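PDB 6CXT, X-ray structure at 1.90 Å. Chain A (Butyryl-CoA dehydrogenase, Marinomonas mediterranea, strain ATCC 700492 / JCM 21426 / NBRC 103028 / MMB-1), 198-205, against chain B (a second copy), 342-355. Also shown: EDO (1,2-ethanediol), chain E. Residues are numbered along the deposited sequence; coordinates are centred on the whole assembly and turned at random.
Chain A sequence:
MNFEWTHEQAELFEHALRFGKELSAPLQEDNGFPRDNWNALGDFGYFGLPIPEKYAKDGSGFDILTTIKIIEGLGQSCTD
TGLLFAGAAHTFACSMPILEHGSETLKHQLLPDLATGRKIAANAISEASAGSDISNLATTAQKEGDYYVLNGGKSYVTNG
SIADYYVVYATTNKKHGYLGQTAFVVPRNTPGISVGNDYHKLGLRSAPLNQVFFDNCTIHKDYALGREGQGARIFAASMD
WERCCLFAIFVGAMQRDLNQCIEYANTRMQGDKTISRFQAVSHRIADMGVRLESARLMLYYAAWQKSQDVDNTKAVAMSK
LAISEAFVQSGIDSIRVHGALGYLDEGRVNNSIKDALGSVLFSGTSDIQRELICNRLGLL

Chain A 198-205: DYHKLGLR
Chain B 342-355: GYLDEGRVNNSIKD

Residues 198–205 of chain A cross the turn of chain B that runs from Tyr B343, through Leu B344 (phi/psi -71/142) and the 3-10 segment 345–347, into a helix that includes residues 351–355. Chain A is extended through Lys A201 (-148/174), then changes course at Leu A202 (-65/-43), Gly A203 (-140/-169) and left-handed Leu A204 (57/42). A single antiparallel beta bridge sets the register, with CA of Lys A201 4.1 Å from CA of Leu B344. Two backbone hydrogen bonds flank it: Asp B345 N donates to His A200 O (2.8 Å, 166°), and Leu A202 N to Tyr B343 O (2.9 Å, 136°). Water 1 donates to His A200 O (2.6 Å) and accepts from Glu B346 N (2.9 Å).

The CA-to-CB bond of Leu A202 points toward the chain B stretch, and the backbone sets CB over one face of the Tyr B343 ring, 3.9 Å from the centroid. Its t,p rotamer brings CD1 within 3.6 Å of Lys B354 CD (m,t,m,t) and CD2 within 4.3 Å of Ile B353 CG2. Tyr B343, chi1 t and chi2 70°, places OH 3.1 Å from Gly A203 N and 3.6 Å from Leu A204 CD1 (m,t). A CB on Gly A203 would clash with Tyr B343 OH at 2.6 Å.

Tyr A199 (chi1 m, chi2 -62°) offers a ring face to Leu B344, whose CA-to-CB bond points away; chi1 of -89° and chi2 of 36° return CD2 to 3.7 Å from the Tyr A199 centroid.

Asn B350, chi1 p, braces the turn: ND2 donates to Tyr B343 O and Asp B345 OD1, both at 3.0 Å. Asp B345 (chi1 m, chi2 -5°) sets OD2 3.5 Å from CB of His A200 (chi1 m, chi2 -71°). Lys A201 (p,t,t,m) leads away, NZ donating to Leu A204 O (3.0 Å) across the bend.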

# COMPACT_ATOMS: atom_id res chain seq x y z
N ASP A 198 32.09 18.13 -0.80
CA ASP A 198 30.73 17.78 -0.48
C ASP A 198 30.10 17.01 -1.65
O ASP A 198 30.22 17.41 -2.74
CB ASP A 198 29.90 19.04 -0.25
CG ASP A 198 30.31 19.82 0.98
OD1 ASP A 198 31.15 19.38 1.74
OD2 ASP A 198 29.77 20.89 1.19
N TYR A 199 29.46 15.88 -1.40
CA TYR A 199 28.79 15.16 -2.45
C TYR A 199 27.59 15.92 -2.95
O TYR A 199 26.85 16.51 -2.16
CB TYR A 199 28.20 13.86 -1.93
CG TYR A 199 29.22 12.81 -1.67
CD1 TYR A 199 30.02 12.30 -2.72
CD2 TYR A 199 29.36 12.28 -0.39
CE1 TYR A 199 30.96 11.28 -2.48
CE2 TYR A 199 30.29 11.27 -0.14
CZ TYR A 199 31.08 10.80 -1.20
OH TYR A 199 31.99 9.80 -0.96
N HIS A 200 27.38 15.79 -4.25
CA HIS A 200 26.08 16.18 -4.85
C HIS A 200 25.14 15.04 -4.60
O HIS A 200 25.46 13.87 -4.95
CB HIS A 200 26.24 16.39 -6.33
CG HIS A 200 27.09 17.58 -6.64
ND1 HIS A 200 26.67 18.87 -6.43
CD2 HIS A 200 28.36 17.67 -7.11
CE1 HIS A 200 27.64 19.72 -6.76
NE2 HIS A 200 28.67 19.01 -7.18
N LYS A 201 23.99 15.37 -4.01
CA LYS A 201 23.05 14.32 -3.62
C LYS A 201 21.60 14.82 -3.74
O LYS A 201 21.33 16.00 -4.07
CB LYS A 201 23.36 13.84 -2.16
CG LYS A 201 23.21 14.94 -1.12
CD LYS A 201 23.81 14.53 0.24
CE LYS A 201 23.34 15.40 1.37
NZ LYS A 201 23.88 16.76 1.20
N LEU A 202 20.68 13.90 -3.52
CA LEU A 202 19.27 14.19 -3.96
C LEU A 202 18.69 15.35 -3.16
O LEU A 202 18.04 16.24 -3.74
CB LEU A 202 18.40 12.93 -3.74
CG LEU A 202 16.92 13.12 -4.13
CD1 LEU A 202 16.81 13.45 -5.63
CD2 LEU A 202 16.22 11.78 -3.85
N GLY A 203 18.91 15.35 -1.83
CA GLY A 203 18.38 16.40 -0.98
C GLY A 203 19.31 16.87 0.09
O GLY A 203 20.53 16.52 0.06
N LEU A 204 18.77 17.67 1.01
CA LEU A 204 19.47 18.10 2.26
C LEU A 204 20.78 18.80 1.91
O LEU A 204 21.83 18.51 2.51
CB LEU A 204 19.73 16.89 3.19
CG LEU A 204 18.50 16.05 3.60
CD1 LEU A 204 18.93 14.70 4.16
CD2 LEU A 204 17.60 16.76 4.62
N ARG A 205 20.70 19.63 0.89
CA ARG A 205 21.85 20.35 0.38
C ARG A 205 22.66 21.10 1.47
O ARG A 205 23.87 21.12 1.40
CB ARG A 205 21.42 21.27 -0.80
N GLY B 342 22.67 5.27 -3.61
CA GLY B 342 21.49 5.69 -4.47
C GLY B 342 21.08 7.14 -4.21
O GLY B 342 20.51 7.78 -5.08
N TYR B 343 21.38 7.68 -3.02
CA TYR B 343 20.99 9.04 -2.67
C TYR B 343 21.96 10.06 -3.31
O TYR B 343 21.54 11.18 -3.70
CB TYR B 343 20.98 9.21 -1.15
CG TYR B 343 20.21 10.45 -0.67
CD1 TYR B 343 18.79 10.49 -0.78
CD2 TYR B 343 20.88 11.53 -0.13
CE1 TYR B 343 18.09 11.60 -0.32
CE2 TYR B 343 20.19 12.65 0.34
CZ TYR B 343 18.79 12.68 0.21
OH TYR B 343 18.14 13.82 0.71
N LEU B 344 23.21 9.65 -3.49
CA LEU B 344 24.22 10.45 -4.11
C LEU B 344 23.94 10.59 -5.60
O LEU B 344 23.53 9.66 -6.19
CB LEU B 344 25.56 9.78 -3.99
CG LEU B 344 26.40 10.06 -2.77
CD1 LEU B 344 25.70 10.25 -1.48
CD2 LEU B 344 27.69 9.28 -2.68
N ASP B 345 24.19 11.74 -6.19
CA ASP B 345 23.97 11.85 -7.64
C ASP B 345 24.84 10.89 -8.45
O ASP B 345 24.41 10.36 -9.49
CB ASP B 345 24.21 13.29 -8.10
CG ASP B 345 23.14 14.24 -7.61
OD1 ASP B 345 22.11 13.83 -6.98
OD2 ASP B 345 23.29 15.42 -7.91
N GLU B 346 26.07 10.67 -7.99
CA GLU B 346 27.02 9.75 -8.71
C GLU B 346 26.56 8.27 -8.69
O GLU B 346 27.11 7.40 -9.37
CB GLU B 346 28.44 9.87 -8.08
CG GLU B 346 28.55 9.16 -6.70
CD GLU B 346 29.98 8.96 -6.13
OE1 GLU B 346 30.30 7.84 -5.59
OE2 GLU B 346 30.79 9.92 -6.18
N GLY B 347 25.61 7.95 -7.80
CA GLY B 347 25.02 6.61 -7.75
C GLY B 347 24.26 6.26 -9.02
O GLY B 347 24.02 5.06 -9.28
N ARG B 348 23.94 7.31 -9.80
CA ARG B 348 23.19 7.24 -11.08
C ARG B 348 21.86 6.45 -11.01
O ARG B 348 21.45 5.67 -11.90
CB ARG B 348 24.08 6.87 -12.27
CG ARG B 348 24.97 5.66 -12.19
CD ARG B 348 25.86 5.62 -13.44
NE ARG B 348 25.89 4.27 -14.03
CZ ARG B 348 25.14 3.85 -15.05
NH1 ARG B 348 24.26 4.66 -15.66
NH2 ARG B 348 25.28 2.59 -15.47
N VAL B 349 21.20 6.67 -9.89
CA VAL B 349 19.95 6.01 -9.58
C VAL B 349 18.81 7.01 -9.34
O VAL B 349 17.62 6.70 -9.61
CB VAL B 349 20.24 5.13 -8.31
CG1 VAL B 349 19.05 4.89 -7.41
CG2 VAL B 349 20.85 3.80 -8.81
N ASN B 350 19.14 8.16 -8.80
CA ASN B 350 18.10 9.03 -8.20
C ASN B 350 17.36 9.85 -9.30
O ASN B 350 16.39 10.53 -9.00
CB ASN B 350 18.63 9.89 -7.03
CG ASN B 350 19.68 10.89 -7.46
OD1 ASN B 350 19.74 11.32 -8.63
ND2 ASN B 350 20.49 11.35 -6.50
N ASN B 351 17.78 9.74 -10.57
CA ASN B 351 16.96 10.38 -11.65
C ASN B 351 15.63 9.68 -11.89
O ASN B 351 14.66 10.32 -12.31
CB ASN B 351 17.71 10.45 -12.97
CG ASN B 351 18.72 11.55 -12.96
OD1 ASN B 351 18.52 12.60 -12.35
ND2 ASN B 351 19.84 11.29 -13.56
N SER B 352 15.52 8.40 -11.56
CA SER B 352 14.28 7.72 -11.78
C SER B 352 13.18 8.36 -10.94
O SER B 352 12.11 8.62 -11.51
CB SER B 352 14.35 6.21 -11.45
OG SER B 352 15.30 5.71 -12.33
N ILE B 353 13.38 8.56 -9.62
CA ILE B 353 12.27 9.11 -8.83
C ILE B 353 11.92 10.55 -9.29
O ILE B 353 10.73 10.92 -9.34
CB ILE B 353 12.50 9.08 -7.28
CG1 ILE B 353 11.24 9.48 -6.50
CG2 ILE B 353 13.73 9.94 -6.86
CD1 ILE B 353 9.91 8.71 -6.83
N LYS B 354 12.96 11.33 -9.60
CA LYS B 354 12.75 12.74 -10.00
C LYS B 354 11.92 12.81 -11.29
O LYS B 354 11.02 13.64 -11.40
CB LYS B 354 14.12 13.45 -10.17
CG LYS B 354 14.81 13.64 -8.81
CD LYS B 354 16.02 14.55 -8.96
CE LYS B 354 17.14 13.80 -9.64
NZ LYS B 354 18.20 14.81 -9.93
N ASP B 355 12.21 11.91 -12.20
CA ASP B 355 11.52 11.86 -13.49
C ASP B 355 10.17 11.24 -13.35
O ASP B 355 9.21 11.71 -13.98
CB ASP B 355 12.35 11.09 -14.54
CG ASP B 355 13.67 11.80 -14.85
OD1 ASP B 355 13.87 12.99 -14.45
OD2 ASP B 355 14.53 11.18 -15.51
C1 EDO E . 17.25 14.63 -17.51
O1 EDO E . 16.64 15.01 -18.75
C2 EDO E . 17.34 13.11 -17.26
O2 EDO E . 15.97 12.64 -17.28
O HOH W 1 27.36 12.33 -5.96
O HOH W 2 21.91 17.40 -6.65